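Local coordinates for protein lectin (PDB 4HR6) that binds galactose-type sugars through two ricin-type beta-trefoil domains, as the lectin chain of a three-chain nontoxic relative of type II ribosome-inactivating proteins, at residues R187-T192 / I204-C209; S13-A17 / Y176-R182; D102-T106 / T117-N121. One frame throughout, in Å; residues are numbered along the deposited sequence.

From the N terminus, the chain first reaches 13-17, the loop after strand 7-13. This loop is one half of interaction 2, and its partner, 176-182, comes 159 residues later. Interaction 3 is nested inside the long loop closed in this way. It closes the hairpin of strands 103-106 and 117-120 within the first trefoil domain, and its centre lies about 17 Å from that of interaction 2. Interaction 1 follows in series and pairs strands 189-194 and 201-208 of the second trefoil domain. It touches interaction 2 directly, since Arg182 and Ile181 both bond to the 187-192 backbone. Interactions 1 and 3 each lie within one trefoil domain; interaction 2 joins the two.

Interaction 1 of 3, residues R187-T192 / I204-C209; sequences RELCVT and ITILNC
Leu189 to Thr192 pairs with Thr205 to Asn208 as an antiparallel beta ladder of a ricin-type beta-trefoil domain. A disulfide closes one end of it. The chain turns a corner at Arg187 and Glu188. The guanidinium of Arg187 is engaged elsewhere, in a salt bridge with Asp184. Just beyond the ladder, Glu188 O accepts the backbone N-H of Cys209 at 2.6 Å, in an almost straight bond. Leu189 sits opposite Asn208 in a non-hydrogen-bonded pair, and their side chains diverge. Leu189 CB still meets the methyl Ile206 CG2 at 3.7 Å.

Cys190 pairs with Leu207 through two backbone bonds. Cys190 N reaches Leu207 O at 2.7 Å, and Leu207 N returns to Cys190 O. The side chain of Cys190 is turned beside its own backbone N (chi1 -87°), which carries SG toward the end of the ladder. There it joins Cys209 SG in a bond with a chi3 of 100°. Arg182 packs against both cysteines.

Val191 faces the other side of the sheet, together with Ile206. Val191 CG1 presses on Ile204 CG2 at 3.4 Å, tighter than usual for two carbons. Met159 and Trp173 also pack against this side.

Thr192 returns to the face of Cys190 and Leu207. Thr192 N reaches Thr205 O, and Thr205 N reaches Thr192 O, each at 2.8 Å. The Thr192 side chain crosses that of Leu207 at about a right angle, with Thr192 CG2 3.9 Å from Leu207 CD1. The hydroxyl also receives a bond from Gln215. Thr192 OG1 donates in turn to Cys190 O at 2.8 Å, from above the carbonyl plane, while Leu207 N reaches the same oxygen within that plane.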
loop_
_atom_site.group_PDB
_atom_site.type_symbol
_atom_site.label_atom_id
_atom_site.label_comp_id
_atom_site.label_asym_id
_atom_site.label_seq_id
_atom_site.Cartn_x
_atom_site.Cartn_y
_atom_site.Cartn_z
ATOM N N ARG C 187 -5.012 -23.491 -1.828
ATOM C CA ARG C 187 -5.208 -22.628 -0.652
ATOM C C ARG C 187 -4.999 -23.334 0.688
ATOM O O ARG C 187 -5.170 -22.724 1.735
ATOM C CB ARG C 187 -6.600 -21.987 -0.684
ATOM C CG ARG C 187 -6.921 -21.214 -1.960
ATOM C CD ARG C 187 -6.002 -20.014 -2.171
ATOM N NE ARG C 187 -6.253 -19.400 -3.472
ATOM C CZ ARG C 187 -7.209 -18.506 -3.731
ATOM N NH1 ARG C 187 -8.030 -18.083 -2.775
ATOM N NH2 ARG C 187 -7.340 -18.030 -4.966
ATOM N N GLU C 188 -4.635 -24.614 0.659
ATOM C CA GLU C 188 -4.261 -25.347 1.878
ATOM C C GLU C 188 -2.785 -25.127 2.211
ATOM O O GLU C 188 -2.328 -25.495 3.308
ATOM C CB GLU C 188 -4.551 -26.847 1.714
ATOM C CG GLU C 188 -6.038 -27.165 1.563
ATOM C CD GLU C 188 -6.323 -28.601 1.120
ATOM O OE1 GLU C 188 -5.424 -29.273 0.550
ATOM O OE2 GLU C 188 -7.467 -29.058 1.333
ATOM N N LEU C 189 -2.068 -24.492 1.276
ATOM C CA LEU C 189 -0.618 -24.280 1.354
ATOM C C LEU C 189 -0.203 -22.838 1.702
ATOM O O LEU C 189 -0.593 -21.889 1.031
ATOM C CB LEU C 189 0.005 -24.663 0.011
ATOM C CG LEU C 189 -0.169 -26.120 -0.433
ATOM C CD1 LEU C 189 0.429 -26.336 -1.814
ATOM C CD2 LEU C 189 0.475 -27.057 0.581
ATOM N N CYS C 190 0.633 -22.692 2.723
ATOM C CA CYS C 190 0.991 -21.399 3.270
ATOM C C CYS C 190 2.485 -21.173 3.208
ATOM O O CYS C 190 3.260 -22.094 3.425
ATOM C CB CYS C 190 0.564 -21.323 4.735
ATOM S SG CYS C 190 -1.128 -20.776 5.034
ATOM N N VAL C 191 2.886 -19.935 2.935
ATOM C CA VAL C 191 4.274 -19.527 3.066
ATOM C C VAL C 191 4.618 -19.598 4.543
ATOM O O VAL C 191 3.916 -19.028 5.364
ATOM C CB VAL C 191 4.498 -18.098 2.522
ATOM C CG1 VAL C 191 5.872 -17.577 2.887
ATOM C CG2 VAL C 191 4.293 -18.072 1.014
ATOM N N THR C 192 5.704 -20.297 4.873
ATOM C CA THR C 192 6.013 -20.658 6.266
ATOM C C THR C 192 7.494 -20.581 6.538
ATOM O O THR C 192 8.287 -20.987 5.709
ATOM C CB THR C 192 5.601 -22.111 6.571
ATOM O OG1 THR C 192 4.286 -22.380 6.065
ATOM C CG2 THR C 192 5.657 -22.376 8.080
ATOM N N ILE C 204 12.437 -19.947 4.424
ATOM C CA ILE C 204 11.023 -19.853 4.109
ATOM C C ILE C 204 10.679 -20.875 3.053
ATOM O O ILE C 204 11.356 -20.979 2.031
ATOM C CB ILE C 204 10.624 -18.458 3.551
ATOM C CG1 ILE C 204 11.185 -17.315 4.403
ATOM C CG2 ILE C 204 9.099 -18.351 3.443
ATOM C CD1 ILE C 204 10.731 -17.320 5.837
ATOM N N THR C 205 9.595 -21.597 3.277
ATOM C CA THR C 205 9.186 -22.658 2.371
ATOM C C THR C 205 7.665 -22.684 2.385
ATOM O O THR C 205 7.043 -21.845 3.023
ATOM C CB THR C 205 9.824 -24.023 2.807
ATOM O OG1 THR C 205 9.587 -25.030 1.818
ATOM C CG2 THR C 205 9.268 -24.503 4.164
ATOM N N ILE C 206 7.075 -23.641 1.689
ATOM C CA ILE C 206 5.631 -23.807 1.626
ATOM C C ILE C 206 5.204 -25.057 2.383
ATOM O O ILE C 206 5.598 -26.169 2.003
ATOM C CB ILE C 206 5.175 -23.960 0.164
ATOM C CG1 ILE C 206 5.741 -22.810 -0.686
ATOM C CG2 ILE C 206 3.652 -24.034 0.080
ATOM C CD1 ILE C 206 5.384 -22.903 -2.154
ATOM N N LEU C 207 4.398 -24.888 3.437
ATOM C CA LEU C 207 3.832 -26.026 4.189
ATOM C C LEU C 207 2.320 -25.907 4.293
ATOM O O LEU C 207 1.742 -24.902 3.884
ATOM C CB LEU C 207 4.440 -26.118 5.589
ATOM C CG LEU C 207 5.973 -26.210 5.628
ATOM C CD1 LEU C 207 6.509 -26.014 7.036
ATOM C CD2 LEU C 207 6.457 -27.530 5.044
ATOM N N ASN C 208 1.676 -26.942 4.823
ATOM C CA ASN C 208 0.228 -26.912 5.025
ATOM C C ASN C 208 -0.128 -25.763 5.961
ATOM O O ASN C 208 0.559 -25.536 6.951
ATOM C CB ASN C 208 -0.298 -28.241 5.604
ATOM C CG ASN C 208 -0.633 -29.261 4.528
ATOM O OD1 ASN C 208 0.245 -29.952 4.009
ATOM N ND2 ASN C 208 -1.914 -29.368 4.194
ATOM N N CYS C 209 -1.186 -25.025 5.632
ATOM C CA CYS C 209 -1.663 -23.965 6.514
ATOM C C CYS C 209 -2.183 -24.621 7.800
ATOM O O CYS C 209 -3.066 -25.462 7.742
ATOM C CB CYS C 209 -2.782 -23.148 5.840
ATOM S SG CYS C 209 -2.317 -22.245 4.327
#

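Interaction 2 of 3, residues S13-A17 / Y176-R182; sequences SGRDA and YSDGTIR
Ser13 and Ser177 meet hydroxyl to hydroxyl. Ser177 OG donates to Ser13 OG at 2.6 Å. This buried contact joins the two trefoil domains of the chain, and 176-179 forms a type I beta turn at the junction.

Asp178 gathers several more hydrogen bonds. Asp178 OD2 accepts the backbone N of Asp16 at 3.1 Å, from above the carboxylate plane. Its OD1 accepts from both Thr180 N and Thr180 OG1. The first of these makes an Asx turn, and the hydroxyl lies on the syn lone pair. A chi1 of 56° places the carboxylate between its own turn and the facing loop.

Charges form a network of Asp16, Asp178 and Arg182. Arg182 NH1 and NH2 make weak bonds to Asp16 OD1 and OD2, the first at 3.3 Å. The carboxylate stands nearly upright to the guanidinium plane, 84° apart. Arg182 NH1 also bonds to Arg187 O, and NH2 weakly shares Asp178 OD2 with Asp16 N. A firmer bond runs from Arg182 NE to Thr180 OG1 at 2.8 Å, close to the guanidinium plane, and helps fix the rotation of that group.

Apolar contact is small. Ala17 CB lies 3.7 Å from Tyr176 CE2. Within 176-182, Arg182 CD lies over one ring face, toward its rim, and Tyr176 CD2 over the centre of one guanidinium face.

Around the contact, Ser13 pairs with Arg130 of strand 130-131. Arg15 bonds to Ser107 O, Tyr176 OH to Arg187, and strand 181-183 runs beside strand 189-194.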
loop_
_atom_site.group_PDB
_atom_site.type_symbol
_atom_site.label_atom_id
_atom_site.label_comp_id
_atom_site.label_asym_id
_atom_site.label_seq_id
_atom_site.Cartn_x
_atom_site.Cartn_y
_atom_site.Cartn_z
ATOM N N SER C 13 -12.778 -9.868 9.043
ATOM C CA SER C 13 -12.498 -11.196 8.515
ATOM C C SER C 13 -11.146 -11.679 9.012
ATOM O O SER C 13 -10.335 -10.892 9.518
ATOM C CB SER C 13 -12.594 -11.215 6.990
ATOM O OG SER C 13 -11.567 -10.466 6.373
ATOM N N GLY C 14 -10.915 -12.988 8.916
ATOM C CA GLY C 14 -9.643 -13.561 9.371
ATOM C C GLY C 14 -9.400 -14.989 8.912
ATOM O O GLY C 14 -9.434 -15.286 7.702
ATOM N N ARG C 15 -9.149 -15.862 9.894
ATOM C CA ARG C 15 -8.918 -17.293 9.680
ATOM C C ARG C 15 -9.589 -17.854 8.443
ATOM O O ARG C 15 -10.822 -17.868 8.338
ATOM C CB ARG C 15 -9.421 -18.072 10.894
ATOM C CG ARG C 15 -8.337 -18.535 11.840
ATOM C CD ARG C 15 -7.796 -19.907 11.467
ATOM N NE ARG C 15 -7.480 -20.669 12.672
ATOM C CZ ARG C 15 -6.987 -21.903 12.693
ATOM N NH1 ARG C 15 -6.741 -22.482 13.859
ATOM N NH2 ARG C 15 -6.733 -22.552 11.562
ATOM N N ASP C 16 -8.774 -18.305 7.494
ATOM C CA ASP C 16 -9.278 -18.906 6.267
ATOM C C ASP C 16 -10.294 -18.037 5.510
ATOM O O ASP C 16 -11.057 -18.544 4.688
ATOM C CB ASP C 16 -9.844 -20.315 6.567
ATOM C CG ASP C 16 -8.753 -21.395 6.559
ATOM O OD1 ASP C 16 -8.690 -22.151 5.567
ATOM O OD2 ASP C 16 -7.934 -21.455 7.509
ATOM N N ALA C 17 -10.269 -16.724 5.756
ATOM C CA ALA C 17 -11.135 -15.759 5.059
ATOM C C ALA C 17 -12.558 -15.730 5.578
ATOM O O ALA C 17 -13.450 -15.245 4.898
ATOM C CB ALA C 17 -11.143 -16.018 3.548
ATOM N N TYR C 176 -4.439 -13.547 2.550
ATOM C CA TYR C 176 -5.662 -13.782 3.320
ATOM C C TYR C 176 -5.723 -12.842 4.509
ATOM O O TYR C 176 -4.691 -12.355 4.990
ATOM C CB TYR C 176 -5.734 -15.254 3.798
ATOM C CG TYR C 176 -6.387 -16.194 2.811
ATOM C CD1 TYR C 176 -5.845 -16.390 1.556
ATOM C CD2 TYR C 176 -7.553 -16.897 3.140
ATOM C CE1 TYR C 176 -6.434 -17.234 0.632
ATOM C CE2 TYR C 176 -8.152 -17.747 2.221
ATOM C CZ TYR C 176 -7.583 -17.910 0.967
ATOM O OH TYR C 176 -8.155 -18.745 0.035
ATOM N N SER C 177 -6.947 -12.625 4.993
ATOM C CA SER C 177 -7.231 -11.700 6.090
ATOM C C SER C 177 -6.522 -12.075 7.376
ATOM O O SER C 177 -6.283 -11.222 8.227
ATOM C CB SER C 177 -8.742 -11.652 6.341
ATOM O OG SER C 177 -9.450 -11.324 5.149
ATOM N N ASP C 178 -6.177 -13.357 7.515
ATOM C CA ASP C 178 -5.448 -13.843 8.688
ATOM C C ASP C 178 -3.965 -13.559 8.632
ATOM O O ASP C 178 -3.245 -13.863 9.592
ATOM C CB ASP C 178 -5.684 -15.348 8.920
ATOM C CG ASP C 178 -5.337 -16.198 7.722
ATOM O OD1 ASP C 178 -4.598 -15.719 6.832
ATOM O OD2 ASP C 178 -5.833 -17.342 7.666
ATOM N N GLY C 179 -3.505 -12.985 7.522
ATOM C CA GLY C 179 -2.109 -12.637 7.357
ATOM C C GLY C 179 -1.315 -13.768 6.735
ATOM O O GLY C 179 -0.085 -13.740 6.746
ATOM N N THR C 180 -2.004 -14.784 6.213
ATOM C CA THR C 180 -1.311 -15.841 5.513
ATOM C C THR C 180 -1.093 -15.456 4.057
ATOM O O THR C 180 -1.882 -14.714 3.474
ATOM C CB THR C 180 -2.050 -17.195 5.554
ATOM O OG1 THR C 180 -3.370 -17.082 4.988
ATOM C CG2 THR C 180 -2.090 -17.748 6.979
ATOM N N ILE C 181 -0.004 -15.967 3.498
ATOM C CA ILE C 181 0.274 -15.886 2.074
ATOM C C ILE C 181 0.169 -17.284 1.502
ATOM O O ILE C 181 0.931 -18.163 1.874
ATOM C CB ILE C 181 1.678 -15.320 1.810
ATOM C CG1 ILE C 181 1.817 -13.961 2.501
ATOM C CG2 ILE C 181 1.896 -15.203 0.302
ATOM C CD1 ILE C 181 3.208 -13.358 2.453
ATOM N N ARG C 182 -0.783 -17.483 0.605
ATOM C CA ARG C 182 -1.126 -18.804 0.131
ATOM C C ARG C 182 -0.886 -18.998 -1.354
ATOM O O ARG C 182 -0.978 -18.057 -2.144
ATOM C CB ARG C 182 -2.590 -19.096 0.436
ATOM C CG ARG C 182 -2.895 -18.950 1.909
ATOM C CD ARG C 182 -4.192 -19.610 2.293
ATOM N NE ARG C 182 -4.441 -19.388 3.718
ATOM C CZ ARG C 182 -5.322 -20.069 4.444
ATOM N NH1 ARG C 182 -6.051 -21.026 3.885
ATOM N NH2 ARG C 182 -5.472 -19.785 5.728
#

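Interaction 3 of 3, residues D102-T106 / T117-N121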
loop_
_atom_site.group_PDB
_atom_site.type_symbol
_atom_site.label_atom_id
_atom_site.label_comp_id
_atom_site.label_asym_id
_atom_site.label_seq_id
_atom_site.Cartn_x
_atom_site.Cartn_y
_atom_site.Cartn_z
ATOM N N ASP C 102 -2.076 -9.394 27.693
ATOM C CA ASP C 102 -1.445 -10.616 27.203
ATOM C C ASP C 102 -2.326 -11.393 26.244
ATOM O O ASP C 102 -1.861 -12.325 25.587
ATOM C CB ASP C 102 -1.052 -11.503 28.381
ATOM C CG ASP C 102 -0.051 -10.830 29.297
ATOM O OD1 ASP C 102 0.958 -10.293 28.787
ATOM O OD2 ASP C 102 -0.277 -10.837 30.527
ATOM N N LEU C 103 -3.590 -10.997 26.151
ATOM C CA LEU C 103 -4.578 -11.762 25.399
ATOM C C LEU C 103 -4.883 -11.136 24.035
ATOM O O LEU C 103 -4.512 -9.988 23.772
ATOM C CB LEU C 103 -5.854 -11.905 26.234
ATOM C CG LEU C 103 -5.673 -12.746 27.510
ATOM C CD1 LEU C 103 -6.774 -12.465 28.529
ATOM C CD2 LEU C 103 -5.615 -14.231 27.175
ATOM N N ALA C 104 -5.557 -11.901 23.175
ATOM C CA ALA C 104 -5.848 -11.466 21.814
ATOM C C ALA C 104 -6.947 -12.318 21.202
ATOM O O ALA C 104 -7.039 -13.512 21.478
ATOM C CB ALA C 104 -4.594 -11.555 20.961
ATOM N N LEU C 105 -7.768 -11.709 20.356
ATOM C CA LEU C 105 -8.891 -12.410 19.762
ATOM C C LEU C 105 -8.377 -13.558 18.901
ATOM O O LEU C 105 -7.483 -13.366 18.067
ATOM C CB LEU C 105 -9.749 -11.445 18.937
ATOM C CG LEU C 105 -11.025 -12.008 18.306
ATOM C CD1 LEU C 105 -12.042 -12.366 19.379
ATOM C CD2 LEU C 105 -11.628 -11.011 17.318
ATOM N N THR C 106 -8.942 -14.746 19.110
ATOM C CA THR C 106 -8.438 -15.974 18.495
ATOM C C THR C 106 -9.561 -16.856 17.979
ATOM O O THR C 106 -10.683 -16.806 18.481
ATOM C CB THR C 106 -7.630 -16.796 19.500
ATOM O OG1 THR C 106 -6.718 -15.942 20.194
ATOM C CG2 THR C 106 -6.856 -17.922 18.795
ATOM N N THR C 117 -12.547 -16.865 20.863
ATOM C CA THR C 117 -12.071 -16.883 22.228
ATOM C C THR C 117 -10.914 -15.914 22.415
ATOM O O THR C 117 -10.228 -15.558 21.453
ATOM C CB THR C 117 -11.621 -18.315 22.622
ATOM O OG1 THR C 117 -10.898 -18.281 23.858
ATOM C CG2 THR C 117 -10.725 -18.939 21.546
ATOM N N MET C 118 -10.718 -15.485 23.656
ATOM C CA MET C 118 -9.503 -14.793 24.052
ATOM C C MET C 118 -8.468 -15.832 24.503
ATOM O O MET C 118 -8.775 -16.737 25.289
ATOM C CB MET C 118 -9.796 -13.780 25.157
ATOM C CG MET C 118 -10.829 -12.719 24.759
ATOM S SD MET C 118 -10.364 -11.662 23.353
ATOM C CE MET C 118 -8.934 -10.858 24.072
ATOM N N GLU C 119 -7.256 -15.715 23.954
ATOM C CA GLU C 119 -6.148 -16.620 24.250
ATOM C C GLU C 119 -4.879 -15.812 24.378
ATOM O O GLU C 119 -4.826 -14.646 23.977
ATOM C CB GLU C 119 -5.947 -17.646 23.126
ATOM C CG GLU C 119 -7.160 -18.495 22.775
ATOM C CD GLU C 119 -7.574 -19.450 23.889
ATOM O OE1 GLU C 119 -6.853 -19.535 24.915
ATOM O OE2 GLU C 119 -8.625 -20.115 23.725
ATOM N N VAL C 120 -3.844 -16.442 24.912
ATOM C CA VAL C 120 -2.551 -15.781 25.028
ATOM C C VAL C 120 -2.103 -15.369 23.622
ATOM O O VAL C 120 -2.348 -16.089 22.633
ATOM C CB VAL C 120 -1.485 -16.691 25.677
ATOM C CG1 VAL C 120 -0.254 -15.874 26.062
ATOM C CG2 VAL C 120 -2.058 -17.417 26.896
ATOM N N ASN C 121 -1.478 -14.201 23.527
ATOM C CA ASN C 121 -1.057 -13.684 22.229
ATOM C C ASN C 121 0.305 -14.237 21.823
ATOM O O ASN C 121 1.319 -13.893 22.418
ATOM C CB ASN C 121 -1.033 -12.148 22.238
ATOM C CG ASN C 121 -0.742 -11.550 20.866
ATOM O OD1 ASN C 121 -1.004 -12.162 19.823
ATOM N ND2 ASN C 121 -0.201 -10.346 20.865
#
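Thr106 and Glu119 cross at about a right angle on one face of a beta hairpin, made by strands 103-106 and 117-120 in the first ricin-type trefoil domain. Thr106 OG1 lies 3.5 Å from Glu119 CB. A chi1 of -56° puts Glu119 CG beside its backbone N, against Thr106 CB at 3.7 Å. The bend at chi2 then turns the carboxylate toward Asn108, which bonds to it. Thr106 OG1 itself donates to Ala104 O at 2.8 Å, from above the carbonyl plane. Ala104 shares this face, and Ala104 CB sits 3.8 Å from Asn121 CB.

Backbone bonds join Ala104 with Glu119 and Thr106 with Thr117, though Glu119 N to Ala104 O is weak. Asn121 N bonds to Asp102 O at the open end. Leu105 O is bonded by Trp129, and Gln127 bonds to the Thr106 hydroxyl.

Met118 and Leu105 occupy the other face. Met118 bends at both chi2 and chi3, folding its thioether back over the facing strand. Met118 SD rests 4.0 Å from Leu105 CA. Met118 CE lies over the backbone at Ala104 and also meets Leu103 CB at 3.9 Å. Leu103 CD2 packs in turn on the carbonyl of Glu119.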